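Long-range contacts in extracellular solute-binding protein, family 5 (Chelativorans sp., PDB 6WM6), which binds EDTA in the periplasm and probably hands it to an ABC transporter for uptake: residues F308-K314 with N482-F486; Q111-Y115 with W183-F187; Q299-A304 with L543-N548. All coordinates share one frame; numbering follows the deposited sequence.

Followed from the N terminus, the chain first closes interaction 2, where strand 111-117 of a four-stranded antiparallel sheet meets the loop between strand 171-176 and helix 193-196. That loop is complete before the other two contacts begin. Residues 299-304 then open interaction 3, and a corner at Ala304 leads straight into strand 305-311, which opens interaction 1. Interaction 1 closes first, at 482-486, and interaction 3 only at 543-548, so the shorter loop lies wholly within the longer one. Interaction 1 fastens a loop to the mixed sheet; interaction 3 ties the end of strand 296-299 and the chain after it to the loop that follows strand 540-541. The centres lie about 27 to 34 Å apart.

Interaction 1: F308-K314 with N482-F486; sequences FMGLNSK and NYFGF
The ring of Phe484 lies flat on the backbone of Gly310, and this is the tight part of the contact. Gly310 CA sits almost exactly above the ring centre, 3.5 Å from the Phe484 centroid and 5° off the normal, a CH-pi contact; a beta carbon here would run into Phe484 CZ. Tyr483 CB covers the opposite face. Phe308 meets the same ring obliquely, Phe308 CE1 3.6 Å from Phe484 CE2, while its own ring stacks on Phe461. Ser313 OG donates to Phe484 O at 2.6 Å, in the carbonyl plane and on a lone pair; Ser313 N adds a weak bond to the same oxygen. Ser313 OG sits between the backbone N and the carbonyl carbon (chi1 76°), which aims it at Phe484 O, and Tyr521 OH is its second partner. The solvent side is looser: Lys314 reaches along the loop with an extended chain, resting CE 3.6 Å from Gly485 CA. One residue before Ser313, Asn312 OD1 accepts from Lys314 N in an Asx turn, and Asn312 ND2 bonds to Ser451 O and Phe454 O. Strand 305-311 of the mixed sheet in this solute-binding fold thus ends in an Asx turn, packed by the loop after helix 467-474.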
ATOM      1  N   PHE A 308      -8.514  -0.813 -10.165  1.00 15.20           N
ATOM      2  CA  PHE A 308      -8.448  -0.089 -11.415  1.00 14.92           C
ATOM      3  C   PHE A 308      -8.531  -1.095 -12.554  1.00 15.90           C
ATOM      4  O   PHE A 308      -8.266  -2.297 -12.388  1.00 16.03           O
ATOM      5  CB  PHE A 308      -7.148   0.715 -11.537  1.00 15.82           C
ATOM      6  CG  PHE A 308      -5.894  -0.135 -11.591  1.00 16.83           C
ATOM      7  CD1 PHE A 308      -5.541  -0.804 -12.745  1.00 16.98           C
ATOM      8  CD2 PHE A 308      -5.039  -0.226 -10.494  1.00 17.06           C
ATOM      9  CE1 PHE A 308      -4.366  -1.575 -12.806  1.00 17.48           C
ATOM     10  CE2 PHE A 308      -3.874  -0.985 -10.563  1.00 17.50           C
ATOM     11  CZ  PHE A 308      -3.546  -1.659 -11.712  1.00 17.57           C
ATOM     12  N   MET A 309      -8.842  -0.576 -13.748  1.00 15.49           N
ATOM     13  CA  MET A 309      -8.599  -1.285 -14.993  1.00 15.98           C
ATOM     14  C   MET A 309      -7.588  -0.475 -15.792  1.00 15.57           C
ATOM     15  O   MET A 309      -7.839   0.691 -16.133  1.00 15.99           O
ATOM     16  CB  MET A 309      -9.860  -1.463 -15.817  1.00 15.58           C
ATOM     17  CG  MET A 309      -9.603  -2.393 -17.003  1.00 16.28           C
ATOM     18  SD  MET A 309     -11.017  -2.585 -18.097  1.00 18.83           S
ATOM     19  CE  MET A 309     -11.142  -0.940 -18.796  1.00 19.88           C
ATOM     20  N   GLY A 310      -6.453  -1.085 -16.104  1.00 16.29           N
ATOM     21  CA  GLY A 310      -5.468  -0.459 -16.953  1.00 15.75           C
ATOM     22  C   GLY A 310      -5.655  -0.900 -18.396  1.00 15.65           C
ATOM     23  O   GLY A 310      -6.141  -1.997 -18.675  1.00 17.22           O
ATOM     24  N   LEU A 311      -5.278  -0.026 -19.315  1.00 16.18           N
ATOM     25  CA  LEU A 311      -5.470  -0.233 -20.742  1.00 16.03           C
ATOM     26  C   LEU A 311      -4.106  -0.091 -21.414  1.00 16.62           C
ATOM     27  O   LEU A 311      -3.358   0.839 -21.123  1.00 18.68           O
ATOM     28  CB  LEU A 311      -6.476   0.768 -21.324  1.00 16.88           C
ATOM     29  CG  LEU A 311      -7.854   0.756 -20.669  1.00 15.85           C
ATOM     30  CD1 LEU A 311      -7.910   1.723 -19.492  1.00 17.97           C
ATOM     31  CD2 LEU A 311      -8.947   1.109 -21.684  1.00 18.90           C
ATOM     32  N   ASN A 312      -3.788  -1.034 -22.297  1.00 17.99           N
ATOM     33  CA  ASN A 312      -2.449  -1.083 -22.887  1.00 18.82           C
ATOM     34  C   ASN A 312      -2.337  -0.041 -24.000  1.00 18.49           C
ATOM     35  O   ASN A 312      -2.645  -0.296 -25.158  1.00 18.98           O
ATOM     36  CB  ASN A 312      -2.200  -2.477 -23.421  1.00 18.20           C
ATOM     37  CG  ASN A 312      -0.798  -2.655 -23.918  1.00 19.78           C
ATOM     38  OD1 ASN A 312      -0.048  -1.690 -24.018  1.00 20.12           O
ATOM     39  ND2 ASN A 312      -0.433  -3.892 -24.197  1.00 21.16           N
ATOM     40  N   SER A 313      -1.855   1.151 -23.653  1.00 17.60           N
ATOM     41  CA  SER A 313      -1.704   2.213 -24.641  1.00 18.75           C
ATOM     42  C   SER A 313      -0.457   2.020 -25.491  1.00 21.21           C
ATOM     43  O   SER A 313      -0.284   2.767 -26.471  1.00 22.09           O
ATOM     44  CB  SER A 313      -1.659   3.595 -23.996  1.00 18.36           C
ATOM     45  OG  SER A 313      -0.400   3.863 -23.389  1.00 21.48           O
ATOM     46  N   LYS A 314       0.403   1.063 -25.130  1.00 21.46           N
ATOM     47  CA  LYS A 314       1.667   0.886 -25.850  1.00 22.61           C
ATOM     48  C   LYS A 314       1.511   0.027 -27.090  1.00 24.32           C
ATOM     49  O   LYS A 314       2.280   0.198 -28.054  1.00 28.64           O
ATOM     50  CB  LYS A 314       2.711   0.231 -24.952  1.00 22.38           C
ATOM     51  CG  LYS A 314       3.104   1.039 -23.737  1.00 28.32           C
ATOM     52  CD  LYS A 314       4.138   0.262 -22.922  1.00 35.64           C
ATOM     53  CE  LYS A 314       4.252   0.787 -21.513  1.00 49.81           C
ATOM     54  NZ  LYS A 314       5.293   0.045 -20.750  1.00 61.11           N
ATOM     55  N   ASN A 482       4.673   2.019 -14.292  1.00 21.01           N
ATOM     56  CA  ASN A 482       3.991   2.659 -15.431  1.00 19.22           C
ATOM     57  C   ASN A 482       3.689   1.565 -16.452  1.00 19.71           C
ATOM     58  O   ASN A 482       4.283   1.476 -17.527  1.00 22.74           O
ATOM     59  CB  ASN A 482       4.815   3.776 -16.057  1.00 19.27           C
ATOM     60  CG  ASN A 482       4.075   4.531 -17.146  1.00 20.50           C
ATOM     61  OD1 ASN A 482       2.908   4.266 -17.459  1.00 20.79           O
ATOM     62  ND2 ASN A 482       4.754   5.507 -17.725  1.00 23.62           N
ATOM     63  N   TYR A 483       2.736   0.709 -16.091  1.00 18.36           N
ATOM     64  CA  TYR A 483       2.405  -0.452 -16.913  1.00 18.83           C
ATOM     65  C   TYR A 483       1.608  -0.114 -18.155  1.00 19.23           C
ATOM     66  O   TYR A 483       1.628  -0.874 -19.118  1.00 20.86           O
ATOM     67  CB  TYR A 483       1.569  -1.427 -16.084  1.00 19.64           C
ATOM     68  CG  TYR A 483       2.200  -1.863 -14.788  1.00 21.69           C
ATOM     69  CD1 TYR A 483       3.370  -2.599 -14.801  1.00 23.58           C
ATOM     70  CD2 TYR A 483       1.628  -1.559 -13.571  1.00 23.36           C
ATOM     71  CE1 TYR A 483       3.964  -3.021 -13.621  1.00 25.69           C
ATOM     72  CE2 TYR A 483       2.220  -1.975 -12.376  1.00 27.14           C
ATOM     73  CZ  TYR A 483       3.387  -2.700 -12.426  1.00 28.18           C
ATOM     74  OH  TYR A 483       4.003  -3.127 -11.257  1.00 39.12           O
ATOM     75  N   PHE A 484       0.902   1.010 -18.151  1.00 17.41           N
ATOM     76  CA  PHE A 484      -0.105   1.295 -19.171  1.00 16.88           C
ATOM     77  C   PHE A 484       0.323   2.383 -20.133  1.00 20.19           C
ATOM     78  O   PHE A 484      -0.443   2.731 -21.031  1.00 21.71           O
ATOM     79  CB  PHE A 484      -1.450   1.552 -18.488  1.00 18.54           C
ATOM     80  CG  PHE A 484      -1.754   0.471 -17.481  1.00 16.91           C
ATOM     81  CD1 PHE A 484      -1.864  -0.825 -17.906  1.00 17.61           C
ATOM     82  CD2 PHE A 484      -1.823   0.749 -16.129  1.00 18.29           C
ATOM     83  CE1 PHE A 484      -2.063  -1.859 -17.010  1.00 18.06           C
ATOM     84  CE2 PHE A 484      -2.048  -0.274 -15.206  1.00 17.94           C
ATOM     85  CZ  PHE A 484      -2.152  -1.593 -15.671  1.00 17.44           C
ATOM     86  N   GLY A 485       1.554   2.881 -20.006  1.00 19.29           N
ATOM     87  CA  GLY A 485       2.158   3.649 -21.072  1.00 20.51           C
ATOM     88  C   GLY A 485       1.952   5.148 -21.041  1.00 19.88           C
ATOM     89  O   GLY A 485       1.966   5.775 -22.096  1.00 20.76           O
ATOM     90  N   PHE A 486       1.783   5.745 -19.861  1.00 20.53           N
ATOM     91  CA  PHE A 486       1.772   7.203 -19.779  1.00 20.06           C
ATOM     92  C   PHE A 486       3.112   7.716 -20.277  1.00 20.14           C
ATOM     93  O   PHE A 486       4.171   7.142 -19.993  1.00 22.12           O
ATOM     94  CB  PHE A 486       1.479   7.683 -18.357  1.00 21.26           C
ATOM     95  CG  PHE A 486       0.059   7.419 -17.920  1.00 18.18           C
ATOM     96  CD1 PHE A 486      -0.966   8.278 -18.270  1.00 18.15           C
ATOM     97  CD2 PHE A 486      -0.237   6.294 -17.192  1.00 21.45           C
ATOM     98  CE1 PHE A 486      -2.273   8.019 -17.890  1.00 18.50           C
ATOM     99  CE2 PHE A 486      -1.532   6.023 -16.806  1.00 21.62           C
ATOM    100  CZ  PHE A 486      -2.550   6.895 -17.168  1.00 20.00           C
TER

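Interaction 2: Q111-Y115 with W183-F187; sequences QTVVY and WQGLF
The indole of Trp183 is covered on one face by Val113 CG2, 3.7 Å above the plane and offset toward the rim, and on the opposite face by Gln184 CG from its own segment. Near the plane, at the indole edge, stands Tyr115 OH. The second methyl of Val113, CG1, reaches Trp183 CZ3 at 3.7 Å and also lies over one face of the Tyr115 ring, so one valine touches both aromatic groups. With CG1 anti to the backbone N (chi1 173°), that methyl is aimed at the Tyr115 ring and CG2 is left over the indole. The phenol meets Phe187 obliquely, with planes at 80°; Tyr115 OH comes to the edge of that ring, 3.4 Å from Phe187 CD2. Val113 and Tyr115 project from the same side of strand 111-117, in the antiparallel sheet with strands 100-108 and 171-176, and the 183-187 loop, begun by a 3-10 turn, packs over that side. Phe134 adds a further ring against both Tyr115 and Phe187. The polar link is a water at the edge of the Tyr115 ring: it accepts from Tyr115 OH at 2.7 Å and donates to Trp183 O and Leu186 O, each at 2.8 Å. Two residues before Val113, the Gln111 side chain crosses the indole obliquely, Gln111 NE2 4.0 Å from Trp183 CD1, while Gln111 OE1 is held by Phe180 N.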
ATOM      1  N   GLN A 111      16.601  23.451   2.244  1.00 21.63           N
ATOM      2  CA  GLN A 111      15.734  22.673   3.112  1.00 21.15           C
ATOM      3  C   GLN A 111      16.567  21.831   4.079  1.00 20.39           C
ATOM      4  O   GLN A 111      17.465  21.082   3.671  1.00 20.00           O
ATOM      5  CB  GLN A 111      14.802  21.772   2.299  1.00 19.47           C
ATOM      6  CG  GLN A 111      13.917  20.887   3.133  1.00 20.30           C
ATOM      7  CD  GLN A 111      12.824  20.199   2.343  1.00 20.45           C
ATOM      8  OE1 GLN A 111      12.256  20.777   1.409  1.00 21.64           O
ATOM      9  NE2 GLN A 111      12.511  18.977   2.712  1.00 20.54           N
ATOM     10  N   THR A 112      16.273  21.961   5.368  1.00 18.48           N
ATOM     11  CA  THR A 112      17.037  21.328   6.431  1.00 18.43           C
ATOM     12  C   THR A 112      16.054  20.764   7.436  1.00 18.94           C
ATOM     13  O   THR A 112      15.110  21.459   7.836  1.00 20.09           O
ATOM     14  CB  THR A 112      17.945  22.361   7.123  1.00 20.43           C
ATOM     15  OG1 THR A 112      18.810  23.002   6.173  1.00 23.25           O
ATOM     16  CG2 THR A 112      18.803  21.670   8.163  1.00 20.88           C
ATOM     17  N   VAL A 113      16.264  19.514   7.820  1.00 18.35           N
ATOM     18  CA  VAL A 113      15.465  18.841   8.836  1.00 18.18           C
ATOM     19  C   VAL A 113      16.403  18.388   9.944  1.00 18.81           C
ATOM     20  O   VAL A 113      17.458  17.804   9.667  1.00 19.36           O
ATOM     21  CB  VAL A 113      14.691  17.643   8.262  1.00 19.23           C
ATOM     22  CG1 VAL A 113      13.995  16.860   9.391  1.00 19.44           C
ATOM     23  CG2 VAL A 113      13.689  18.090   7.220  1.00 20.92           C
ATOM     24  N   VAL A 114      16.026  18.656  11.194  1.00 17.87           N
ATOM     25  CA  VAL A 114      16.792  18.233  12.366  1.00 17.99           C
ATOM     26  C   VAL A 114      15.959  17.247  13.163  1.00 18.12           C
ATOM     27  O   VAL A 114      14.795  17.534  13.503  1.00 18.54           O
ATOM     28  CB  VAL A 114      17.209  19.427  13.250  1.00 18.38           C
ATOM     29  CG1 VAL A 114      17.898  18.932  14.519  1.00 21.27           C
ATOM     30  CG2 VAL A 114      18.128  20.337  12.473  1.00 20.01           C
ATOM     31  N   TYR A 115      16.545  16.090  13.451  1.00 18.53           N
ATOM     32  CA  TYR A 115      15.952  15.066  14.299  1.00 18.12           C
ATOM     33  C   TYR A 115      16.705  15.065  15.622  1.00 19.12           C
ATOM     34  O   TYR A 115      17.941  15.026  15.638  1.00 18.26           O
ATOM     35  CB  TYR A 115      16.058  13.671  13.675  1.00 18.93           C
ATOM     36  CG  TYR A 115      15.427  13.502  12.311  1.00 17.52           C
ATOM     37  CD1 TYR A 115      16.150  13.768  11.161  1.00 18.96           C
ATOM     38  CD2 TYR A 115      14.106  13.072  12.164  1.00 17.65           C
ATOM     39  CE1 TYR A 115      15.588  13.609   9.907  1.00 18.61           C
ATOM     40  CE2 TYR A 115      13.532  12.927  10.919  1.00 17.33           C
ATOM     41  CZ  TYR A 115      14.271  13.196   9.793  1.00 17.96           C
ATOM     42  OH  TYR A 115      13.720  13.070   8.530  1.00 19.10           O
ATOM     43  N   TRP A 183       9.175  14.758   3.418  1.00 16.95           N
ATOM     44  CA  TRP A 183      10.285  14.413   4.297  1.00 17.16           C
ATOM     45  C   TRP A 183       9.849  13.608   5.517  1.00 16.75           C
ATOM     46  O   TRP A 183      10.649  12.823   6.043  1.00 17.21           O
ATOM     47  CB  TRP A 183      11.047  15.675   4.695  1.00 17.09           C
ATOM     48  CG  TRP A 183      10.277  16.648   5.537  1.00 17.01           C
ATOM     49  CD1 TRP A 183       9.550  17.721   5.099  1.00 18.76           C
ATOM     50  CD2 TRP A 183      10.190  16.660   6.965  1.00 17.22           C
ATOM     51  NE1 TRP A 183       8.997  18.385   6.168  1.00 18.96           N
ATOM     52  CE2 TRP A 183       9.381  17.755   7.324  1.00 18.01           C
ATOM     53  CE3 TRP A 183      10.699  15.835   7.970  1.00 17.92           C
ATOM     54  CZ2 TRP A 183       9.077  18.050   8.655  1.00 19.45           C
ATOM     55  CZ3 TRP A 183      10.393  16.138   9.286  1.00 20.45           C
ATOM     56  CH2 TRP A 183       9.604  17.229   9.607  1.00 19.80           C
ATOM     57  N   GLN A 184       8.602  13.760   5.987  1.00 16.25           N
ATOM     58  CA  GLN A 184       8.141  12.949   7.107  1.00 16.56           C
ATOM     59  C   GLN A 184       7.959  11.479   6.745  1.00 15.83           C
ATOM     60  O   GLN A 184       7.786  10.650   7.647  1.00 17.16           O
ATOM     61  CB  GLN A 184       6.853  13.530   7.688  1.00 17.42           C
ATOM     62  CG  GLN A 184       7.059  14.909   8.323  1.00 17.97           C
ATOM     63  CD  GLN A 184       5.814  15.480   8.971  1.00 24.18           C
ATOM     64  OE1 GLN A 184       4.728  14.939   8.857  1.00 28.61           O
ATOM     65  NE2 GLN A 184       5.989  16.566   9.710  1.00 25.25           N
ATOM     66  N   GLY A 185       8.012  11.139   5.471  1.00 15.62           N
ATOM     67  CA  GLY A 185       8.021   9.753   5.023  1.00 17.28           C
ATOM     68  C   GLY A 185       9.371   9.092   5.049  1.00 16.95           C
ATOM     69  O   GLY A 185       9.453   7.875   4.821  1.00 17.91           O
ATOM     70  N   LEU A 186      10.429   9.850   5.328  1.00 16.04           N
ATOM     71  CA  LEU A 186      11.795   9.334   5.324  1.00 17.27           C
ATOM     72  C   LEU A 186      12.167   8.722   6.671  1.00 16.97           C
ATOM     73  O   LEU A 186      11.602   9.050   7.705  1.00 16.80           O
ATOM     74  CB  LEU A 186      12.770  10.472   4.996  1.00 18.03           C
ATOM     75  CG  LEU A 186      12.476  11.180   3.672  1.00 17.15           C
ATOM     76  CD1 LEU A 186      13.463  12.323   3.444  1.00 20.07           C
ATOM     77  CD2 LEU A 186      12.532  10.212   2.499  1.00 19.20           C
ATOM     78  N   PHE A 187      13.108   7.779   6.652  1.00 16.29           N
ATOM     79  CA  PHE A 187      13.537   7.112   7.877  1.00 15.46           C
ATOM     80  C   PHE A 187      12.369   6.429   8.588  1.00 17.11           C
ATOM     81  O   PHE A 187      12.308   6.389   9.819  1.00 16.80           O
ATOM     82  CB  PHE A 187      14.282   8.081   8.805  1.00 16.94           C
ATOM     83  CG  PHE A 187      15.382   8.817   8.118  1.00 16.55           C
ATOM     84  CD1 PHE A 187      16.565   8.180   7.799  1.00 17.96           C
ATOM     85  CD2 PHE A 187      15.225  10.123   7.771  1.00 17.32           C
ATOM     86  CE1 PHE A 187      17.589   8.851   7.152  1.00 17.83           C
ATOM     87  CE2 PHE A 187      16.245  10.811   7.122  1.00 18.50           C
ATOM     88  CZ  PHE A 187      17.415  10.157   6.804  1.00 18.26           C
TER
HETATM   89  O   HOH W   1      11.389  11.765   8.479  1.00 17.60           O

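Interaction 3: Q299-A304 with L543-N548; sequences QMNPSA and LRDNPN. With EDO (1,2-ethanediol), chain E.
Gln299 turns its carboxamide against the backbone of 543-545, using both ends of the amide. Gln299 OE1 accepts from Asp545 N at 2.9 Å, the donor standing above the carbonyl plane, and Gln299 NE2 donates to Leu543 O at 3.3 Å, nearly within the amide plane. Tyr536 OH also bonds to Gln299 NE2. An alanine here would remove both amide bonds and is likely to leave Asp545 N without its acceptor and Leu543 O without one of its donors, the other being Asn40 ND2. Two residues on, the side chains of Asn301 and Asp545 lie alongside each other, head past tail, with amide and carboxylate planes 22° apart. Asn301 ND2 meets the anti lone pair of Asp545 OD2 at 2.8 Å in an almost straight bond (174°). Thr532 OG1 also bonds to OD2 and Tyr276 OH to OD1, so several bonds fix the carboxylate's rotation. Pro547 CB packs 3.5 Å from Pro302 O. Pro547 O accepts from Ala304 N at 3.0 Å, the donor again above the carbonyl plane, and from O2 of a 1,2-ethanediol probably left by crystallisation. The two segments run roughly the same way, 22° apart: an irregular chain, fastened by two side-chain amides and one backbone bond beside the part of the mixed sheet where 299-303 pairs with strand 524-537, and bent by an inverse gamma turn centred on Pro547.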
ATOM      1  N   GLN A 299     -13.775  -5.389  12.068  1.00 16.04           N
ATOM      2  CA  GLN A 299     -13.709  -3.992  11.636  1.00 15.54           C
ATOM      3  C   GLN A 299     -13.423  -4.009  10.141  1.00 16.94           C
ATOM      4  O   GLN A 299     -12.606  -4.808   9.664  1.00 17.35           O
ATOM      5  CB  GLN A 299     -12.600  -3.245  12.346  1.00 15.43           C
ATOM      6  CG  GLN A 299     -12.756  -3.135  13.855  1.00 15.89           C
ATOM      7  CD  GLN A 299     -11.504  -2.643  14.528  1.00 16.04           C
ATOM      8  OE1 GLN A 299     -10.787  -1.795  14.006  1.00 16.04           O
ATOM      9  NE2 GLN A 299     -11.202  -3.176  15.720  1.00 15.94           N
ATOM     10  N   MET A 300     -14.086  -3.130   9.381  1.00 15.82           N
ATOM     11  CA  MET A 300     -13.875  -2.996   7.960  1.00 16.89           C
ATOM     12  C   MET A 300     -13.929  -1.524   7.577  1.00 16.34           C
ATOM     13  O   MET A 300     -14.812  -0.802   8.055  1.00 18.12           O
ATOM     14  CB  MET A 300     -14.975  -3.720   7.188  1.00 18.83           C
ATOM     15  CG  MET A 300     -15.036  -5.201   7.456  1.00 18.79           C
ATOM     16  SD  MET A 300     -16.304  -6.035   6.499  1.00 23.99           S
ATOM     17  CE  MET A 300     -15.749  -5.747   4.850  1.00 20.98           C
ATOM     18  N   ASN A 301     -13.021  -1.104   6.698  1.00 15.21           N
ATOM     19  CA  ASN A 301     -12.920   0.290   6.286  1.00 14.80           C
ATOM     20  C   ASN A 301     -12.473   0.348   4.829  1.00 15.35           C
ATOM     21  O   ASN A 301     -11.890  -0.614   4.306  1.00 15.94           O
ATOM     22  CB  ASN A 301     -11.908   1.048   7.159  1.00 15.62           C
ATOM     23  CG  ASN A 301     -12.338   1.139   8.589  1.00 18.16           C
ATOM     24  OD1 ASN A 301     -13.247   1.885   8.950  1.00 18.95           O
ATOM     25  ND2 ASN A 301     -11.693   0.345   9.432  1.00 16.99           N
ATOM     26  N   PRO A 302     -12.655   1.487   4.159  1.00 14.69           N
ATOM     27  CA  PRO A 302     -12.044   1.634   2.832  1.00 14.27           C
ATOM     28  C   PRO A 302     -10.526   1.631   2.921  1.00 15.58           C
ATOM     29  O   PRO A 302      -9.937   2.397   3.688  1.00 18.56           O
ATOM     30  CB  PRO A 302     -12.578   2.991   2.321  1.00 15.77           C
ATOM     31  CG  PRO A 302     -13.747   3.286   3.171  1.00 19.00           C
ATOM     32  CD  PRO A 302     -13.552   2.609   4.507  1.00 16.55           C
ATOM     33  N   SER A 303      -9.890   0.767   2.137  1.00 15.51           N
ATOM     34  CA  SER A 303      -8.440   0.585   2.093  1.00 16.69           C
ATOM     35  C   SER A 303      -7.782   1.710   1.297  1.00 16.74           C
ATOM     36  O   SER A 303      -8.414   2.394   0.484  1.00 17.23           O
ATOM     37  CB  SER A 303      -8.151  -0.733   1.296  1.00 18.75           C
ATOM     38  OG  SER A 303      -6.782  -1.081   1.248  1.00 25.22           O
ATOM     39  N   ALA A 304      -6.485   1.891   1.523  1.00 15.81           N
ATOM     40  CA  ALA A 304      -5.661   2.668   0.613  1.00 15.91           C
ATOM     41  C   ALA A 304      -5.480   1.954  -0.722  1.00 16.22           C
ATOM     42  O   ALA A 304      -4.999   2.586  -1.685  1.00 17.80           O
ATOM     43  CB  ALA A 304      -4.286   2.931   1.239  1.00 16.86           C
ATOM     44  N   LEU A 543      -6.272  -3.264  19.385  1.00 16.29           N
ATOM     45  CA  LEU A 543      -6.137  -3.797  18.039  1.00 15.40           C
ATOM     46  C   LEU A 543      -7.193  -3.137  17.169  1.00 14.57           C
ATOM     47  O   LEU A 543      -8.408  -3.291  17.415  1.00 15.46           O
ATOM     48  CB  LEU A 543      -6.325  -5.317  18.084  1.00 15.96           C
ATOM     49  CG  LEU A 543      -6.399  -6.007  16.718  1.00 16.34           C
ATOM     50  CD1 LEU A 543      -5.124  -5.876  15.916  1.00 17.23           C
ATOM     51  CD2 LEU A 543      -6.774  -7.482  16.933  1.00 18.45           C
ATOM     52  N   ARG A 544      -6.736  -2.430  16.141  1.00 14.81           N
ATOM     53  CA  ARG A 544      -7.689  -1.745  15.293  1.00 14.62           C
ATOM     54  C   ARG A 544      -7.177  -1.724  13.874  1.00 14.55           C
ATOM     55  O   ARG A 544      -5.980  -1.833  13.601  1.00 15.76           O
ATOM     56  CB  ARG A 544      -7.986  -0.332  15.801  1.00 14.72           C
ATOM     57  CG  ARG A 544      -6.799   0.651  15.695  1.00 15.01           C
ATOM     58  CD  ARG A 544      -7.163   2.026  16.237  1.00 15.72           C
ATOM     59  NE  ARG A 544      -7.456   1.952  17.662  1.00 15.42           N
ATOM     60  CZ  ARG A 544      -6.583   2.110  18.637  1.00 16.13           C
ATOM     61  NH1 ARG A 544      -5.315   2.345  18.383  1.00 16.49           N
ATOM     62  NH2 ARG A 544      -6.992   2.014  19.897  1.00 18.93           N
ATOM     63  N   ASP A 545      -8.109  -1.527  12.964  1.00 15.55           N
ATOM     64  CA  ASP A 545      -7.734  -1.388  11.572  1.00 14.63           C
ATOM     65  C   ASP A 545      -6.911  -0.120  11.389  1.00 15.74           C
ATOM     66  O   ASP A 545      -7.141   0.900  12.032  1.00 16.59           O
ATOM     67  CB  ASP A 545      -8.968  -1.334  10.680  1.00 15.13           C
ATOM     68  CG  ASP A 545      -8.662  -1.528   9.213  1.00 16.35           C
ATOM     69  OD1 ASP A 545      -7.564  -2.017   8.865  1.00 16.73           O
ATOM     70  OD2 ASP A 545      -9.558  -1.172   8.409  1.00 17.95           O
ATOM     71  N   ASN A 546      -5.947  -0.196  10.493  1.00 15.44           N
ATOM     72  CA  ASN A 546      -5.121   0.938  10.081  1.00 14.87           C
ATOM     73  C   ASN A 546      -5.102   0.761   8.581  1.00 17.42           C
ATOM     74  O   ASN A 546      -4.265   0.028   8.055  1.00 16.88           O
ATOM     75  CB  ASN A 546      -3.751   0.834  10.730  1.00 15.51           C
ATOM     76  CG  ASN A 546      -2.903   2.065  10.514  1.00 16.10           C
ATOM     77  OD1 ASN A 546      -3.428   3.165  10.372  1.00 16.38           O
ATOM     78  ND2 ASN A 546      -1.588   1.896  10.499  1.00 16.00           N
ATOM     79  N   PRO A 547      -6.103   1.332   7.859  1.00 15.77           N
ATOM     80  CA  PRO A 547      -6.442   0.859   6.494  1.00 16.85           C
ATOM     81  C   PRO A 547      -5.548   1.466   5.422  1.00 17.27           C
ATOM     82  O   PRO A 547      -5.989   2.136   4.463  1.00 18.77           O
ATOM     83  CB  PRO A 547      -7.915   1.278   6.348  1.00 16.11           C
ATOM     84  CG  PRO A 547      -8.044   2.468   7.239  1.00 16.69           C
ATOM     85  CD  PRO A 547      -7.156   2.180   8.440  1.00 15.47           C
ATOM     86  N   ASN A 548      -4.267   1.195   5.556  1.00 15.88           N
ATOM     87  CA  ASN A 548      -3.230   1.749   4.717  1.00 14.80           C
ATOM     88  C   ASN A 548      -2.087   0.740   4.674  1.00 16.06           C
ATOM     89  O   ASN A 548      -2.161  -0.334   5.269  1.00 16.06           O
ATOM     90  CB  ASN A 548      -2.776   3.097   5.234  1.00 15.18           C
ATOM     91  CG  ASN A 548      -2.362   3.033   6.677  1.00 16.67           C
ATOM     92  OD1 ASN A 548      -1.393   2.325   7.010  1.00 16.66           O
ATOM     93  ND2 ASN A 548      -3.077   3.722   7.548  1.00 16.35           N
TER
HETATM   94  C1  EDO E 604      -7.240   6.644   3.394  1.00 28.04           C
HETATM   95  O1  EDO E 604      -8.141   6.889   4.478  1.00 34.60           O
HETATM   96  C2  EDO E 604      -7.074   5.132   3.251  1.00 26.04           C
HETATM   97  O2  EDO E 604      -7.077   4.609   4.587  1.00 25.92           O